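Local coordinates for protein NADH kinase POS5, mitochondrial (Saccharomyces cerevisiae, PDB 3AFO) that phosphorylates NADH, and less readily NAD(+), at the expense of ATP in yeast mitochondria, making it a key source of the cellular reductant NADPH, at residues F62-H65 with L66-Y70; T105-E108 with Q109-V112; G367-L371 with L372-S376. All coordinates share one frame; numbering follows the deposited sequence.

Contact 1. Residues F62-H65 with L66-Y70; sequences FITH and LHESY
With chi1 at 172°, His-65 lays its ring along the helix toward Ser-69 and Tyr-70, while Tyr-70 (chi1 -56°) sets CG opposite its own carbonyl carbon and its ring beside the imidazole. The two form an offset edge-to-face pair, Tyr-70 turning its edge to the His-65 face, with planes at 83° and centroids 5.8 Å apart. One water joins His-65 NE2 to Tyr-70 OH, 2.6 Å from each. A second, 2.7 Å from His-65 ND1, also bonds Ser-69 OG and donates to Glu-68 OE1, so both imidazole nitrogens are employed. With an alanine here the imidazole is gone, and the two waters would probably be held less firmly and the Tyr-70 ring left freer to turn. On the buried side, Leu-66 CG sits over the Phe-62 face, 4.3 Å from the ring centroid; branched and apolar, Leu-66 also packs on Val-75 and Phe-165. Ile-63 CG2 similarly lies over the His-67 ring, 3.9 Å from its centroid, while His-67 ND1 is hydrogen-bonded to His-101. Successive i to i+4 bonds, such as Ser-69 N to His-65 O (2.9 Å), give the spacing. This is the amphipathic C-terminal end of the helix in a beta-alpha-beta unit, between parallel strands 43-48 and 74-76.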
# COMPACT_ATOMS: atom_id res chain seq x y z
N PHE A 62 1.91 34.35 28.56
CA PHE A 62 2.01 35.07 27.31
C PHE A 62 1.36 36.46 27.41
O PHE A 62 1.94 37.45 27.00
CB PHE A 62 1.41 34.27 26.16
CG PHE A 62 1.65 34.87 24.81
CD1 PHE A 62 2.94 35.04 24.34
CD2 PHE A 62 0.58 35.26 24.02
CE1 PHE A 62 3.18 35.61 23.06
CE2 PHE A 62 0.81 35.82 22.76
CZ PHE A 62 2.11 36.00 22.29
N ILE A 63 0.15 36.49 27.97
CA ILE A 63 -0.61 37.72 28.17
C ILE A 63 0.12 38.70 29.09
O ILE A 63 0.12 39.92 28.84
CB ILE A 63 -2.02 37.40 28.72
CG1 ILE A 63 -2.83 36.63 27.66
CG2 ILE A 63 -2.75 38.68 29.16
CD1 ILE A 63 -4.14 36.06 28.17
N THR A 64 0.72 38.17 30.15
CA THR A 64 1.58 38.95 31.06
C THR A 64 2.71 39.62 30.28
O THR A 64 2.92 40.84 30.40
CB THR A 64 2.09 38.08 32.25
OG1 THR A 64 0.96 37.65 33.03
CG2 THR A 64 3.05 38.84 33.18
N HIS A 65 3.41 38.85 29.45
CA HIS A 65 4.45 39.39 28.58
C HIS A 65 3.95 40.50 27.64
O HIS A 65 4.62 41.53 27.51
CB HIS A 65 5.12 38.27 27.78
CG HIS A 65 6.07 38.77 26.74
ND1 HIS A 65 7.23 39.45 27.05
CD2 HIS A 65 6.04 38.67 25.39
CE1 HIS A 65 7.87 39.76 25.93
NE2 HIS A 65 7.17 39.30 24.91
N LEU A 66 2.81 40.30 26.99
CA LEU A 66 2.26 41.32 26.09
C LEU A 66 1.94 42.61 26.85
O LEU A 66 2.27 43.71 26.40
CB LEU A 66 1.00 40.79 25.38
CG LEU A 66 1.20 39.55 24.50
CD1 LEU A 66 -0.11 39.09 23.90
CD2 LEU A 66 2.25 39.83 23.41
N HIS A 67 1.32 42.46 28.02
CA HIS A 67 0.92 43.59 28.84
C HIS A 67 2.12 44.32 29.42
O HIS A 67 2.07 45.54 29.61
CB HIS A 67 -0.02 43.16 29.95
CG HIS A 67 -1.40 42.86 29.48
ND1 HIS A 67 -2.34 42.25 30.29
CD2 HIS A 67 -2.01 43.08 28.30
CE1 HIS A 67 -3.47 42.12 29.62
NE2 HIS A 67 -3.30 42.61 28.41
N GLU A 68 3.18 43.59 29.72
CA GLU A 68 4.42 44.20 30.19
C GLU A 68 5.17 44.92 29.07
O GLU A 68 5.65 46.03 29.26
CB GLU A 68 5.33 43.16 30.86
CG GLU A 68 4.93 42.80 32.29
CD GLU A 68 5.74 41.64 32.87
OE1 GLU A 68 6.72 41.20 32.23
OE2 GLU A 68 5.39 41.16 33.98
N SER A 69 5.26 44.29 27.89
CA SER A 69 6.22 44.75 26.87
C SER A 69 5.64 45.52 25.70
O SER A 69 6.37 46.25 25.03
CB SER A 69 7.04 43.57 26.34
OG SER A 69 8.03 43.19 27.27
N TYR A 70 4.35 45.34 25.43
CA TYR A 70 3.67 45.98 24.31
C TYR A 70 2.38 46.68 24.76
O TYR A 70 1.30 46.12 24.62
CB TYR A 70 3.35 44.94 23.22
CG TYR A 70 4.56 44.19 22.74
CD1 TYR A 70 5.36 44.71 21.72
CD2 TYR A 70 4.94 42.98 23.33
CE1 TYR A 70 6.49 44.04 21.29
CE2 TYR A 70 6.07 42.30 22.91
CZ TYR A 70 6.84 42.84 21.89
OH TYR A 70 7.96 42.16 21.47
O HOH W 1 8.18 39.80 22.53
O HOH W 2 7.63 41.07 29.19

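Contact 2. Residues T105-E108 with Q109-V112; sequences TGPE and QDIV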
# COMPACT_ATOMS: atom_id res chain seq x y z
N THR A 105 -13.26 40.33 25.40
CA THR A 105 -14.00 39.15 25.01
C THR A 105 -15.39 39.49 24.48
O THR A 105 -15.89 40.60 24.67
CB THR A 105 -14.12 38.15 26.18
OG1 THR A 105 -14.49 36.87 25.66
CG2 THR A 105 -15.17 38.59 27.21
N GLY A 106 -16.01 38.51 23.82
CA GLY A 106 -17.38 38.62 23.34
C GLY A 106 -17.73 37.45 22.43
O GLY A 106 -16.99 36.46 22.40
N PRO A 107 -18.85 37.55 21.70
CA PRO A 107 -19.27 36.52 20.73
C PRO A 107 -18.31 36.42 19.53
O PRO A 107 -17.66 37.40 19.18
CB PRO A 107 -20.64 37.02 20.26
CG PRO A 107 -21.05 38.13 21.22
CD PRO A 107 -19.80 38.69 21.77
N GLU A 108 -18.25 35.23 18.92
CA GLU A 108 -17.34 34.95 17.80
C GLU A 108 -17.30 36.06 16.75
O GLU A 108 -16.23 36.55 16.41
CB GLU A 108 -17.67 33.60 17.11
CG GLU A 108 -18.26 32.53 18.03
CD GLU A 108 -17.74 31.11 17.74
OE1 GLU A 108 -17.89 30.63 16.60
OE2 GLU A 108 -17.20 30.49 18.68
N GLN A 109 -18.48 36.45 16.26
CA GLN A 109 -18.59 37.49 15.23
C GLN A 109 -17.87 38.76 15.64
O GLN A 109 -17.18 39.37 14.83
CB GLN A 109 -20.07 37.81 14.92
CG GLN A 109 -21.04 36.65 15.10
CD GLN A 109 -21.51 36.48 16.55
OE1 GLN A 109 -21.21 35.47 17.20
NE2 GLN A 109 -22.24 37.47 17.06
N ASP A 110 -18.03 39.15 16.90
CA ASP A 110 -17.32 40.31 17.45
C ASP A 110 -15.80 40.09 17.45
O ASP A 110 -15.04 40.99 17.10
CB ASP A 110 -17.80 40.60 18.88
CG ASP A 110 -19.13 41.37 18.92
OD1 ASP A 110 -19.96 41.24 17.99
OD2 ASP A 110 -19.33 42.11 19.90
N ILE A 111 -15.36 38.89 17.84
CA ILE A 111 -13.93 38.58 17.89
C ILE A 111 -13.34 38.53 16.48
O ILE A 111 -12.30 39.15 16.20
CB ILE A 111 -13.66 37.24 18.63
CG1 ILE A 111 -14.00 37.38 20.12
CG2 ILE A 111 -12.20 36.79 18.43
CD1 ILE A 111 -13.76 36.13 20.94
N VAL A 112 -14.03 37.82 15.59
CA VAL A 112 -13.61 37.62 14.21
C VAL A 112 -13.30 38.94 13.47
O VAL A 112 -12.29 39.03 12.75
CB VAL A 112 -14.68 36.78 13.46
CG1 VAL A 112 -14.51 36.86 11.96
CG2 VAL A 112 -14.63 35.32 13.93
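Ile-111 reaches back from the first turn of its helix over the carbonyls that lead into it. Its CB lies 3.5 Å from Glu-108 O, CG1 passes 3.8 Å from Pro-107 O, and the tip, CD1, ends 3.6 Å from Gly-106 O. CG1 stands opposite the carbonyl carbon (chi1 -67°) and the chain is extended beyond it, which carries the methyl down to the glycine. A long, branched apolar residue suits this buried side, where Ile-111 also touches Gln-78.

Pro-107 occupies the N-cap position, and its carbonyl oxygen serves the turn that follows. Ile-111 N donates to Pro-107 O at 3.1 Å, in the carbonyl plane, and Asp-110 N adds a weak bond to the same oxygen. Val-112 N continues the series with an almost straight bond to Glu-108 O (2.7 Å, 174°). Proline fits here because its own nitrogen, having no hydrogen, needs no acceptor at a helix start.

Its ring runs alongside Asp-110, whose OD2 is 3.9 Å from Pro-107 CD, while the Gln-109 side chain bends back to put its amide against Pro-107 CB, with OE1 at 3.5 Å. Two acids, Glu-108 and Asp-110, stand in this first turn, where negative charge is likely to be favoured by the helix dipole. Gly-106 is nearly fully extended, and a CB on it would collide with Pro-107 CD. The arrangement is that of a proline at the N-cap, turning the chain from strand 101-105 into helix 108-114.

Contact 3. Residues G367-L371 with L372-S376; sequences GINEL and LGFNS
The Phe-374 ring lies between two aliphatic groups: Ile-368 CD1 is 4.0 Å above one face, toward the rim, and Asn-375 CB sits over the rim of the opposite face. At the edge, in the ring plane, Asn-369 OD1 comes 3.5 Å from Phe-374 CD2, with amide and ring planes 30° apart; an electron-rich oxygen is well placed against the slightly positive ring hydrogens. Phe-374 has CG anti to its nitrogen (chi1 168°), which sets the ring side by side with Ile-368.

The backbone brings these groups together. Phe-374 N donates to Ile-368 O at 3.0 Å, six residues back, while Leu-372 N makes only weak bonds to Gly-367 O and Ile-368 O, the former five residues back, consistent with a last turn departing from the regular i to i+4 pattern. Gly-373 adopts positive phi (68°), a shape that favours glycine, and its N bonds weakly to Asn-369 O. Two waters tie Asn-369 to the turn: each donates to Phe-374 O at 2.8 Å, one also to Asn-369 O and the other to Asn-369 OD1. Beyond the glycine, Ser-376 OG returns to Gly-373 O (2.7 Å) from above the carbonyl plane, a short link that a small hydroxyl side chain can make.

Leu-372, buried on Phe-152 and Thr-241, has its side chain about 5 Å from a bound NADH. Asn-369 ND2 bonds Leu-224 O of the second subunit, whose Phe-271 meets Phe-374 edge-to-face, and Leu-372 packs on Phe-378 of the third. This is a glycine-terminated helix C-terminus whose outgoing chain is built into the contacts between subunits of the tetramer.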
# COMPACT_ATOMS: atom_id res chain seq x y z
N GLY A 367 10.04 18.75 9.31
CA GLY A 367 8.84 18.21 9.95
C GLY A 367 8.55 16.76 9.58
O GLY A 367 8.33 15.92 10.46
N ILE A 368 8.54 16.45 8.28
CA ILE A 368 8.27 15.07 7.85
C ILE A 368 9.36 14.10 8.35
O ILE A 368 9.04 13.00 8.82
CB ILE A 368 7.96 14.92 6.32
CG1 ILE A 368 9.19 15.20 5.45
CG2 ILE A 368 6.78 15.82 5.92
CD1 ILE A 368 9.00 14.87 3.97
N ASN A 369 10.62 14.53 8.29
CA ASN A 369 11.73 13.71 8.81
C ASN A 369 11.68 13.51 10.32
O ASN A 369 11.71 12.37 10.78
CB ASN A 369 13.09 14.30 8.41
CG ASN A 369 13.48 13.97 6.98
OD1 ASN A 369 13.04 12.97 6.40
ND2 ASN A 369 14.33 14.81 6.40
N GLU A 370 11.61 14.60 11.08
CA GLU A 370 11.77 14.53 12.54
C GLU A 370 10.50 14.20 13.31
O GLU A 370 10.56 13.53 14.34
CB GLU A 370 12.39 15.82 13.09
CG GLU A 370 13.76 16.14 12.50
CD GLU A 370 14.48 17.27 13.23
OE1 GLU A 370 13.93 17.81 14.22
OE2 GLU A 370 15.61 17.62 12.81
N LEU A 371 9.36 14.68 12.84
CA LEU A 371 8.11 14.42 13.54
C LEU A 371 7.40 13.17 13.05
O LEU A 371 6.83 12.43 13.85
CB LEU A 371 7.17 15.63 13.44
CG LEU A 371 7.78 16.97 13.88
CD1 LEU A 371 6.84 18.10 13.51
CD2 LEU A 371 8.10 16.96 15.39
N LEU A 372 7.43 12.94 11.74
CA LEU A 372 6.71 11.79 11.16
C LEU A 372 7.61 10.57 10.92
O LEU A 372 7.11 9.48 10.68
CB LEU A 372 6.00 12.19 9.87
CG LEU A 372 4.97 13.33 9.93
CD1 LEU A 372 4.34 13.48 8.56
CD2 LEU A 372 3.91 13.12 10.99
N GLY A 373 8.92 10.77 11.01
CA GLY A 373 9.88 9.69 10.78
C GLY A 373 9.90 9.22 9.34
O GLY A 373 9.98 8.01 9.08
N PHE A 374 9.77 10.17 8.41
CA PHE A 374 9.75 9.86 6.98
C PHE A 374 11.03 9.12 6.59
O PHE A 374 12.12 9.54 6.97
CB PHE A 374 9.61 11.12 6.13
CG PHE A 374 9.87 10.90 4.67
CD1 PHE A 374 8.92 10.27 3.86
CD2 PHE A 374 11.07 11.32 4.09
CE1 PHE A 374 9.17 10.06 2.52
CE2 PHE A 374 11.32 11.12 2.75
CZ PHE A 374 10.37 10.49 1.96
N ASN A 375 10.87 8.06 5.80
CA ASN A 375 11.95 7.20 5.36
C ASN A 375 13.01 6.94 6.43
O ASN A 375 14.19 7.16 6.20
CB ASN A 375 12.62 7.73 4.08
CG ASN A 375 13.54 6.69 3.44
OD1 ASN A 375 13.20 5.51 3.35
ND2 ASN A 375 14.72 7.13 3.02
N SER A 376 12.57 6.47 7.60
CA SER A 376 13.48 6.10 8.67
C SER A 376 14.31 4.92 8.23
O SER A 376 13.78 3.91 7.73
CB SER A 376 12.71 5.73 9.94
OG SER A 376 11.96 6.83 10.43
O HOH W 3 13.10 10.40 9.40
O HOH W 4 14.39 10.68 5.83

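How the contacts relate
Along the chain the three contacts come in series; none nests in or crosses another, and each shapes one local turn instead of closing a long loop. Contact 1 ends helix 53-69, just ahead of strand 74-76 of the parallel sheet. Contact 2 then starts helix 108-114, which leads to strand 117-122 of that sheet; its centre is about 21 Å from that of contact 1. Strand 101-105, which leads into contact 2, begins at His-101, a partner of the helix of contact 1. Much later, contact 3 ends helix 363-370, its centre about 38 Å from that of contact 2, across the chain's centre. The first two lie in the ATP-NAD kinase N-terminal domain, the third in the C-terminal tail that meets other subunits.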